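Local coordinates for protein predicted metal-dependent phosphohydrolase (Magnetospirillum magnetotacticum MS-1, PDB 3KH1) that is predicted to be a metal-dependent phosphohydrolase of the HD-domain superfamily, possibly with 5'-deoxynucleotidase activity, at residues L23-R28 against E39-H44; T30-S35 against H148-T152; H47-A52 against L140-Q144. All coordinates share one frame; numbering follows the deposited sequence. Where two conformers were deposited one is given.

Interaction 1: L23-R28 against E39-H44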
loop_
_atom_site.group_PDB
_atom_site.type_symbol
_atom_site.label_atom_id
_atom_site.label_comp_id
_atom_site.label_asym_id
_atom_site.label_seq_id
_atom_site.Cartn_x
_atom_site.Cartn_y
_atom_site.Cartn_z
ATOM N N LEU A 23 7.284 2.791 -7.975
ATOM C CA LEU A 23 6.041 2.066 -8.312
ATOM C C LEU A 23 4.869 3.031 -8.432
ATOM O O LEU A 23 3.879 2.776 -9.122
ATOM C CB LEU A 23 5.769 0.966 -7.288
ATOM C CG LEU A 23 4.607 0.034 -7.637
ATOM C CD1 LEU A 23 4.946 -0.723 -8.933
ATOM C CD2 LEU A 23 4.335 -0.879 -6.492
ATOM N N LYS A 24 4.972 4.146 -7.725
ATOM C CA LYS A 24 3.926 5.171 -7.689
ATOM C C LYS A 24 3.693 5.819 -9.049
ATOM O O LYS A 24 2.608 6.373 -9.245
ATOM C CB LYS A 24 4.298 6.237 -6.641
ATOM C CG LYS A 24 4.336 5.659 -5.199
ATOM C CD LYS A 24 5.007 6.592 -4.207
ATOM C CE LYS A 24 5.242 5.911 -2.868
ATOM N NZ LYS A 24 6.018 6.791 -1.910
ATOM N N THR A 25 4.641 5.690 -9.958
ATOM C CA THR A 25 4.595 6.305 -11.263
ATOM C C THR A 25 4.068 5.366 -12.352
ATOM O O THR A 25 3.945 5.775 -13.493
ATOM C CB THR A 25 6.056 6.813 -11.714
ATOM O OG1 THR A 25 6.884 5.692 -11.989
ATOM C CG2 THR A 25 6.704 7.604 -10.691
ATOM N N ILE A 26 3.773 4.113 -12.010
ATOM C CA ILE A 26 3.312 3.104 -12.994
ATOM C C ILE A 26 1.798 3.107 -12.991
ATOM O O ILE A 26 1.140 2.820 -11.964
ATOM C CB ILE A 26 3.847 1.715 -12.688
ATOM C CG1 ILE A 26 5.372 1.698 -12.561
ATOM C CG2 ILE A 26 3.366 0.697 -13.764
ATOM C CD1 ILE A 26 6.119 2.147 -13.819
ATOM N N LEU A 27 1.211 3.453 -14.117
ATOM C CA LEU A 27 -0.256 3.631 -14.234
ATOM C C LEU A 27 -0.980 2.446 -14.866
ATOM O O LEU A 27 -0.517 1.831 -15.827
ATOM C CB LEU A 27 -0.575 4.887 -15.039
ATOM C CG LEU A 27 0.050 6.154 -14.411
ATOM C CD1 LEU A 27 -0.219 7.403 -15.166
ATOM C CD2 LEU A 27 -0.358 6.297 -12.907
ATOM N N ARG A 28 -2.119 2.140 -14.298
ATOM C CA ARG A 28 -3.021 1.101 -14.755
ATOM C C ARG A 28 -4.115 1.713 -15.630
ATOM O O ARG A 28 -4.244 2.937 -15.733
ATOM C CB ARG A 28 -3.670 0.450 -13.533
ATOM C CG ARG A 28 -2.680 -0.287 -12.674
ATOM C CD ARG A 28 -3.182 -0.675 -11.312
ATOM N NE ARG A 28 -4.461 -1.327 -11.370
ATOM C CZ ARG A 28 -4.747 -2.576 -11.628
ATOM N NH1 ARG A 28 -3.789 -3.467 -11.690
ATOM N NH2 ARG A 28 -6.048 -2.950 -11.684
ATOM N N GLU A 39 -5.657 4.803 -11.800
ATOM C CA GLU A 39 -4.980 4.289 -10.630
ATOM C C GLU A 39 -3.527 3.954 -10.887
ATOM O O GLU A 39 -3.200 3.461 -11.985
ATOM C CB GLU A 39 -5.736 2.994 -10.199
ATOM C CG GLU A 39 -5.424 2.507 -8.877
ATOM C CD GLU A 39 -6.141 1.206 -8.556
ATOM O OE1 GLU A 39 -6.166 0.248 -9.382
ATOM O OE2 GLU A 39 -6.546 1.124 -7.420
ATOM N N ASN A 40 -2.638 4.227 -9.928
ATOM C CA ASN A 40 -1.278 3.786 -10.018
ATOM C C ASN A 40 -1.047 2.454 -9.294
ATOM O O ASN A 40 -1.859 2.006 -8.479
ATOM C CB ASN A 40 -0.270 4.896 -9.639
ATOM C CG ASN A 40 -0.153 5.129 -8.154
ATOM O OD1 ASN A 40 0.190 4.207 -7.374
ATOM N ND2 ASN A 40 -0.351 6.384 -7.725
ATOM N N ASP A 41 0.078 1.794 -9.574
ATOM C CA ASP A 41 0.326 0.477 -9.019
ATOM C C ASP A 41 0.475 0.504 -7.502
ATOM O O ASP A 41 0.118 -0.470 -6.846
ATOM C CB ASP A 41 1.594 -0.155 -9.616
ATOM C CG ASP A 41 1.367 -0.864 -10.908
ATOM O OD1 ASP A 41 0.245 -0.875 -11.450
ATOM O OD2 ASP A 41 2.379 -1.454 -11.373
ATOM N N ALA A 42 1.097 1.542 -6.945
ATOM C CA ALA A 42 1.310 1.593 -5.483
ATOM C C ALA A 42 -0.030 1.722 -4.783
ATOM O O ALA A 42 -0.302 1.004 -3.824
ATOM C CB ALA A 42 2.253 2.754 -5.105
ATOM N N GLU A 43 -0.884 2.635 -5.235
ATOM C CA GLU A 43 -2.177 2.811 -4.549
ATOM C C GLU A 43 -3.089 1.606 -4.808
ATOM O O GLU A 43 -3.863 1.252 -3.938
ATOM C CB GLU A 43 -2.812 4.092 -4.878
ATOM C CG GLU A 43 -3.203 4.176 -6.230
ATOM C CD GLU A 43 -3.508 5.685 -6.744
ATOM O OE1 GLU A 43 -3.392 6.715 -6.040
ATOM O OE2 GLU A 43 -3.824 5.745 -7.881
ATOM N N HIS A 44 -2.916 0.903 -5.936
ATOM C CA HIS A 44 -3.639 -0.354 -6.191
ATOM C C HIS A 44 -3.234 -1.407 -5.177
ATOM O O HIS A 44 -4.117 -2.046 -4.577
ATOM C CB HIS A 44 -3.363 -0.850 -7.622
ATOM C CG HIS A 44 -4.042 -2.137 -7.953
ATOM N ND1 HIS A 44 -5.384 -2.194 -8.293
ATOM C CD2 HIS A 44 -3.608 -3.424 -7.915
ATOM C CE1 HIS A 44 -5.707 -3.456 -8.534
ATOM N NE2 HIS A 44 -4.671 -4.220 -8.263
HETATM O O HOH W 1 -0.961 -3.312 -11.920
#

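Interaction 2: T30-S35 against H148-T152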
loop_
_atom_site.group_PDB
_atom_site.type_symbol
_atom_site.label_atom_id
_atom_site.label_comp_id
_atom_site.label_asym_id
_atom_site.label_seq_id
_atom_site.Cartn_x
_atom_site.Cartn_y
_atom_site.Cartn_z
ATOM N N THR A 30 -7.405 0.916 -14.878
ATOM C CA THR A 30 -8.432 1.110 -13.875
ATOM C C THR A 30 -8.485 2.554 -13.490
ATOM O O THR A 30 -7.473 3.152 -13.274
ATOM C CB THR A 30 -8.087 0.255 -12.621
ATOM O OG1 THR A 30 -7.858 -1.133 -13.001
ATOM C CG2 THR A 30 -9.133 0.422 -11.534
ATOM N N LEU A 31 -9.683 3.109 -13.433
ATOM C CA LEU A 31 -9.886 4.469 -12.946
ATOM C C LEU A 31 -10.210 4.463 -11.474
ATOM O O LEU A 31 -10.799 3.529 -10.959
ATOM C CB LEU A 31 -11.005 5.179 -13.704
ATOM C CG LEU A 31 -10.886 5.227 -15.231
ATOM C CD1 LEU A 31 -12.091 5.982 -15.845
ATOM C CD2 LEU A 31 -9.581 5.867 -15.644
ATOM N N LEU A 32 -9.813 5.524 -10.791
ATOM C CA LEU A 32 -10.427 5.791 -9.488
ATOM C C LEU A 32 -11.961 5.795 -9.638
ATOM O O LEU A 32 -12.516 6.061 -10.692
ATOM C CB LEU A 32 -9.953 7.139 -8.937
ATOM C CG LEU A 32 -8.618 7.132 -8.168
ATOM C CD1 LEU A 32 -7.516 6.334 -8.742
ATOM C CD2 LEU A 32 -8.257 8.523 -7.681
ATOM N N THR A 33 -12.627 5.541 -8.514
ATOM C CA THR A 33 -14.094 5.382 -8.505
ATOM C C THR A 33 -14.865 6.609 -8.953
ATOM O O THR A 33 -16.017 6.467 -9.410
ATOM C CB THR A 33 -14.599 4.866 -7.139
ATOM O OG1 THR A 33 -14.219 5.828 -6.142
ATOM C CG2 THR A 33 -14.091 3.487 -6.812
ATOM N N ASP A 34 -14.255 7.778 -8.819
ATOM C CA ASP A 34 -14.814 9.020 -9.327
ATOM C C ASP A 34 -14.394 9.394 -10.770
ATOM O O ASP A 34 -14.711 10.493 -11.234
ATOM C CB ASP A 34 -14.481 10.207 -8.382
ATOM C CG ASP A 34 -12.984 10.466 -8.267
ATOM O OD1 ASP A 34 -12.171 9.810 -8.969
ATOM O OD2 ASP A 34 -12.580 11.341 -7.441
ATOM N N SER A 35 -13.744 8.452 -11.464
ATOM C CA SER A 35 -13.249 8.647 -12.842
ATOM C C SER A 35 -12.258 9.802 -12.971
ATOM O O SER A 35 -11.980 10.255 -14.108
ATOM C CB SER A 35 -14.407 8.819 -13.841
ATOM O OG SER A 35 -15.265 7.692 -13.866
ATOM N N HIS A 148 -14.297 -1.214 -9.334
ATOM C CA HIS A 148 -14.058 0.132 -9.897
ATOM C C HIS A 148 -14.793 0.354 -11.209
ATOM O O HIS A 148 -15.386 1.419 -11.399
ATOM C CB HIS A 148 -12.570 0.372 -10.070
ATOM C CG HIS A 148 -11.891 0.784 -8.803
ATOM N ND1 HIS A 148 -11.148 1.919 -8.725
ATOM C CD2 HIS A 148 -11.883 0.231 -7.555
ATOM C CE1 HIS A 148 -10.731 2.071 -7.477
ATOM N NE2 HIS A 148 -11.167 1.069 -6.739
ATOM N N ASN A 149 -14.857 -0.660 -12.078
ATOM C CA ASN A 149 -15.581 -0.517 -13.303
ATOM C C ASN A 149 -17.062 -0.309 -13.021
ATOM O O ASN A 149 -17.749 0.443 -13.711
ATOM C CB ASN A 149 -15.377 -1.740 -14.212
ATOM C CG ASN A 149 -14.516 -1.467 -15.399
ATOM O OD1 ASN A 149 -14.739 -0.533 -16.161
ATOM N ND2 ASN A 149 -13.569 -2.365 -15.622
ATOM N N PHE A 150 -17.583 -0.931 -11.973
ATOM C CA PHE A 150 -19.001 -0.737 -11.645
ATOM C C PHE A 150 -19.218 0.728 -11.210
ATOM O O PHE A 150 -20.146 1.397 -11.656
ATOM C CB PHE A 150 -19.446 -1.708 -10.564
ATOM C CG PHE A 150 -20.928 -1.757 -10.382
ATOM C CD1 PHE A 150 -21.688 -2.632 -11.136
ATOM C CD2 PHE A 150 -21.555 -0.951 -9.464
ATOM C CE1 PHE A 150 -23.043 -2.676 -10.993
ATOM C CE2 PHE A 150 -22.949 -0.968 -9.318
ATOM C CZ PHE A 150 -23.686 -1.855 -10.068
ATOM N N GLU A 151 -18.340 1.240 -10.366
ATOM C CA GLU A 151 -18.449 2.613 -9.896
ATOM C C GLU A 151 -18.318 3.656 -10.992
ATOM O O GLU A 151 -18.944 4.698 -10.930
ATOM C CB GLU A 151 -17.440 2.914 -8.804
ATOM C CG GLU A 151 -17.672 2.120 -7.483
ATOM C CD GLU A 151 -19.068 2.232 -6.903
ATOM O OE1 GLU A 151 -19.411 3.376 -6.552
ATOM O OE2 GLU A 151 -19.784 1.187 -6.854
ATOM N N THR A 152 -17.473 3.358 -11.990
ATOM C CA THR A 152 -17.221 4.275 -13.077
ATOM C C THR A 152 -18.122 4.023 -14.313
ATOM O O THR A 152 -17.924 4.620 -15.369
ATOM C CB THR A 152 -15.743 4.236 -13.509
ATOM O OG1 THR A 152 -15.438 2.956 -14.091
ATOM C CG2 THR A 152 -14.799 4.547 -12.316
HETATM O O HOH W 2 -12.554 1.851 -14.080
HETATM O O HOH W 3 -16.178 6.771 -16.346
#

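Interaction 3: H47-A52 against L140-Q144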
loop_
_atom_site.group_PDB
_atom_site.type_symbol
_atom_site.label_atom_id
_atom_site.label_comp_id
_atom_site.label_asym_id
_atom_site.label_seq_id
_atom_site.Cartn_x
_atom_site.Cartn_y
_atom_site.Cartn_z
ATOM N N HIS A 47 -4.667 -0.790 -1.826
ATOM C CA HIS A 47 -6.074 -1.089 -1.752
ATOM C C HIS A 47 -6.343 -2.557 -1.607
ATOM O O HIS A 47 -7.115 -2.981 -0.743
ATOM C CB HIS A 47 -6.748 -0.549 -3.012
ATOM C CG HIS A 47 -8.208 -0.238 -2.867
ATOM N ND1 HIS A 47 -8.926 0.312 -3.900
ATOM C CD2 HIS A 47 -9.082 -0.407 -1.843
ATOM C CE1 HIS A 47 -10.174 0.511 -3.498
ATOM N NE2 HIS A 47 -10.299 0.106 -2.251
ATOM N N ILE A 48 -5.644 -3.379 -2.383
ATOM C CA ILE A 48 -5.881 -4.830 -2.322
ATOM C C ILE A 48 -5.333 -5.429 -1.037
ATOM O O ILE A 48 -5.897 -6.357 -0.500
ATOM C CB ILE A 48 -5.224 -5.646 -3.473
ATOM C CG1 ILE A 48 -5.296 -4.986 -4.858
ATOM C CG2 ILE A 48 -5.866 -7.046 -3.554
ATOM C CD1 ILE A 48 -6.691 -4.433 -5.214
ATOM N N ALA A 49 -4.178 -4.942 -0.568
ATOM C CA ALA A 49 -3.668 -5.440 0.719
ATOM C C ALA A 49 -4.604 -5.101 1.867
ATOM O O ALA A 49 -4.806 -5.927 2.763
ATOM C CB ALA A 49 -2.247 -4.893 0.991
ATOM N N THR A 50 -5.210 -3.920 1.837
ATOM C CA THR A 50 -6.179 -3.571 2.849
ATOM C C THR A 50 -7.420 -4.490 2.745
ATOM O O THR A 50 -7.933 -4.982 3.754
ATOM C CB THR A 50 -6.574 -2.079 2.702
ATOM O OG1 THR A 50 -5.396 -1.275 2.784
ATOM C CG2 THR A 50 -7.539 -1.634 3.779
HETATM N N MSE A 51 -7.847 -4.766 1.518
HETATM C CA MSE A 51 -8.948 -5.714 1.294
HETATM C C MSE A 51 -8.636 -7.108 1.843
HETATM O O MSE A 51 -9.531 -7.784 2.322
HETATM C CB MSE A 51 -9.260 -5.857 -0.199
HETATM C CG MSE A 51 -9.945 -4.646 -0.804
HETATM SE SE MSE A 51 -10.008 -4.625 -2.726
HETATM C CE MSE A 51 -11.224 -6.157 -3.034
ATOM N N ALA A 52 -7.385 -7.567 1.758
ATOM C CA ALA A 52 -7.012 -8.869 2.315
ATOM C C ALA A 52 -7.395 -8.950 3.792
ATOM O O ALA A 52 -7.949 -9.934 4.223
ATOM C CB ALA A 52 -5.506 -9.145 2.086
ATOM N N LEU A 140 -8.503 -11.322 -4.840
ATOM C CA LEU A 140 -8.722 -9.959 -4.406
ATOM C C LEU A 140 -8.283 -8.982 -5.460
ATOM O O LEU A 140 -8.932 -7.974 -5.761
ATOM C CB LEU A 140 -7.973 -9.671 -3.135
ATOM C CG LEU A 140 -8.408 -10.478 -1.933
ATOM C CD1 LEU A 140 -7.350 -10.359 -0.824
ATOM C CD2 LEU A 140 -9.762 -9.986 -1.460
ATOM N N ASP A 141 -7.159 -9.265 -6.083
ATOM C CA ASP A 141 -6.618 -8.429 -7.138
ATOM C C ASP A 141 -7.524 -8.368 -8.362
ATOM O O ASP A 141 -7.602 -7.339 -9.044
ATOM C CB ASP A 141 -5.250 -8.902 -7.569
ATOM C CG ASP A 141 -4.591 -7.926 -8.469
ATOM O OD1 ASP A 141 -4.319 -6.804 -7.993
ATOM O OD2 ASP A 141 -4.319 -8.308 -9.599
ATOM N N ARG A 142 -8.220 -9.471 -8.643
ATOM C CA ARG A 142 -9.137 -9.519 -9.773
ATOM C C ARG A 142 -10.490 -8.913 -9.430
ATOM O O ARG A 142 -11.216 -8.413 -10.303
ATOM C CB ARG A 142 -9.318 -10.966 -10.229
ATOM C CG ARG A 142 -8.073 -11.579 -10.854
ATOM C CD ARG A 142 -8.046 -11.435 -12.323
ATOM N NE ARG A 142 -8.235 -10.096 -12.877
ATOM C CZ ARG A 142 -7.286 -9.159 -13.053
ATOM N NH1 ARG A 142 -5.996 -9.396 -12.770
ATOM N NH2 ARG A 142 -7.612 -7.984 -13.605
ATOM N N LEU A 143 -10.880 -8.940 -8.150
ATOM C CA LEU A 143 -12.176 -8.362 -7.740
ATOM C C LEU A 143 -12.164 -6.858 -7.802
ATOM O O LEU A 143 -13.135 -6.219 -8.225
ATOM C CB LEU A 143 -12.446 -8.798 -6.313
ATOM C CG LEU A 143 -13.702 -8.240 -5.629
ATOM C CD1 LEU A 143 -14.992 -8.595 -6.407
ATOM C CD2 LEU A 143 -13.826 -8.720 -4.172
ATOM N N GLN A 144 -11.073 -6.270 -7.329
ATOM C CA GLN A 144 -11.045 -4.823 -7.188
ATOM C C GLN A 144 -11.330 -4.034 -8.489
ATOM O O GLN A 144 -12.101 -3.049 -8.451
ATOM C CB GLN A 144 -9.778 -4.368 -6.470
ATOM C CG GLN A 144 -9.651 -2.860 -6.179
ATOM C CD GLN A 144 -8.883 -2.102 -7.219
ATOM O OE1 GLN A 144 -8.599 -2.596 -8.328
ATOM N NE2 GLN A 144 -8.442 -0.883 -6.827
#

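Interaction 1: L23-R28 against E39-H44
The guanidinium of R28 lies flat over one face of the H44 imidazole, their planes only 14° apart and their centres separated by 3.4 Å. The overlap is displaced toward the rim of the ring, with NH2 of R28 above CE1 of H44. A bend at chi3 (49°) turns the end of the arginine chain onto the ring. Both groups share one carboxylate oxygen. E39 OE1 takes H44 ND1 at 2.8 Å and R28 NE at 3.1 Å, the latter as part of a salt bridge, and the two donors come from the same face of the carboxylate. Both bonds are bent, and in each the oxygen lies out of the plane of the donor group. The other oxygen, E39 OE2, meets K24 of the second subunit and Q144. Beyond the stack, NH1 of R28 reaches water 1, in the guanidinium plane, and this water bridges to D41 OD1.

L27 and N40 form an antiparallel, non-hydrogen-bonded pair, beside which R28 N donates to E39 O at 2.9 Å. The chain then turns into helix 41-54, whose first residue gives D41 N to I26 O at 2.8 Å. N40 is the N-cap: E43 N donates to N40 OD1 while E43 OE2 accepts from N40 N, a capping box. In addition, L23 CD1 packs on D41 CB at 3.5 Å and K24 CG on A42 CB at 3.6 Å, the K24 amine being paired with D21.

H44 also bonds through NE2 to D141, an arrangement consistent with the first histidine and last aspartate of the H...HD...D signature. E39, through its bond to ND1, would therefore act as a second-shell residue that fixes the ring's rotation, while the stacked arginine would place positive charge beside this probable metal site.

Interaction 2: T30-S35 against H148-T152
T33, H148 and T152 carry most of the contact. The methyl CG2 of T33 sits almost directly over the centre of the H148 imidazole, a CH-pi contact with 3.7 Å from CG2 to the ring centroid. With chi1 at 60°, which leaves CG2 anti to the carbonyl carbon, the methyl faces the ring, while OG1 is left to D21 of the second subunit. At the edge of the same ring, H148 ND1 donates to L31 O at 2.8 Å. This bond is nearly straight (171°) and lies in the ring plane, so edge and face together fix how the imidazole is turned.

T152, just past the end of the helix, presses its methyl CG2 to 3.2 Å from L32 O and lies against S35 OG, while its hydroxyl reaches G155. Two waters complete the interface: water 2 links L31 N to T152 OG1, and water 3 links S35 OG to T152 O.

The contact seats strand 30-31 and the type I turn L32-S35 against the C-terminal end of helix 132-151. A bound calcium ion lies near the T30 side chain, strand 38-40 flanks T30 and L31, and H47 of helix 41-54 meets the H148 ring.

Interaction 3: H47-A52 against L140-Q144
Helices 41-54 and 132-151 cross steeply here, their local axes 9.6 Å apart at closest approach and inclined at 117°, with I48 and D141 the nearest pair of CA atoms. I48 reaches in by two branches. Its CG2 lies against L140 CB, and its CD1 rests on the aliphatic part of Q144, 3.3 Å from CB. Because I48 was modelled in two conformers, the closeness of these contacts is somewhat doubtful. M51, a selenomethionine, curls at chi3 (67°) and thereby lays SE across Q144, 3.8 Å from CB, while its methyl CE meets L143 CD2 at 3.8 Å. One turn on from I48, L140 CD1 covers A52, touching CB at 3.7 Å.

This crossing belongs to the all-helical core of the HD domain. Helix 41-54 supplies H44 and helix 132-151 supplies D141, which also touches H75, consistent with the histidine of the HD pair of the signature. In HD-domain enzymes residues of this kind form the metal site; the apolar packing joins the two helices that carry H44 and D141.

Where H47 meets Q144 the contact becomes polar. Q144 folds at chi2 and its NE2 donates to H47 ND1 at 3.2 Å. The bond is straight and runs in the amide plane, yet it leaves the imidazole plane by 37°, the two planes being almost perpendicular. NE2 is shared with E39. The other ring nitrogen, H47 NE2, donates to V17 O of the second subunit, whose K24 NZ also hydrogen-bonds ND1.

In the fold
The three contacts form a compact group within the HD domain, their centres 14 to 15 Å apart. Interactions 1 and 3 share helix 41-54 and follow one another along the chain, while interactions 2 and 3 share helix 132-151, and interaction 3 falls within the span that 30-35 and 148-152 bracket. Interactions 1 and 2 interleave in sequence and meet through strands 30-31 and 38-40, where E39 N pairs with T30 O. D141 and Q144 carry interaction 3 into interaction 1, and H47 packs against H148 of interaction 2. All three border the second subunit, so the probable metal site and the dimer interface are built from neighbouring parts of the fold.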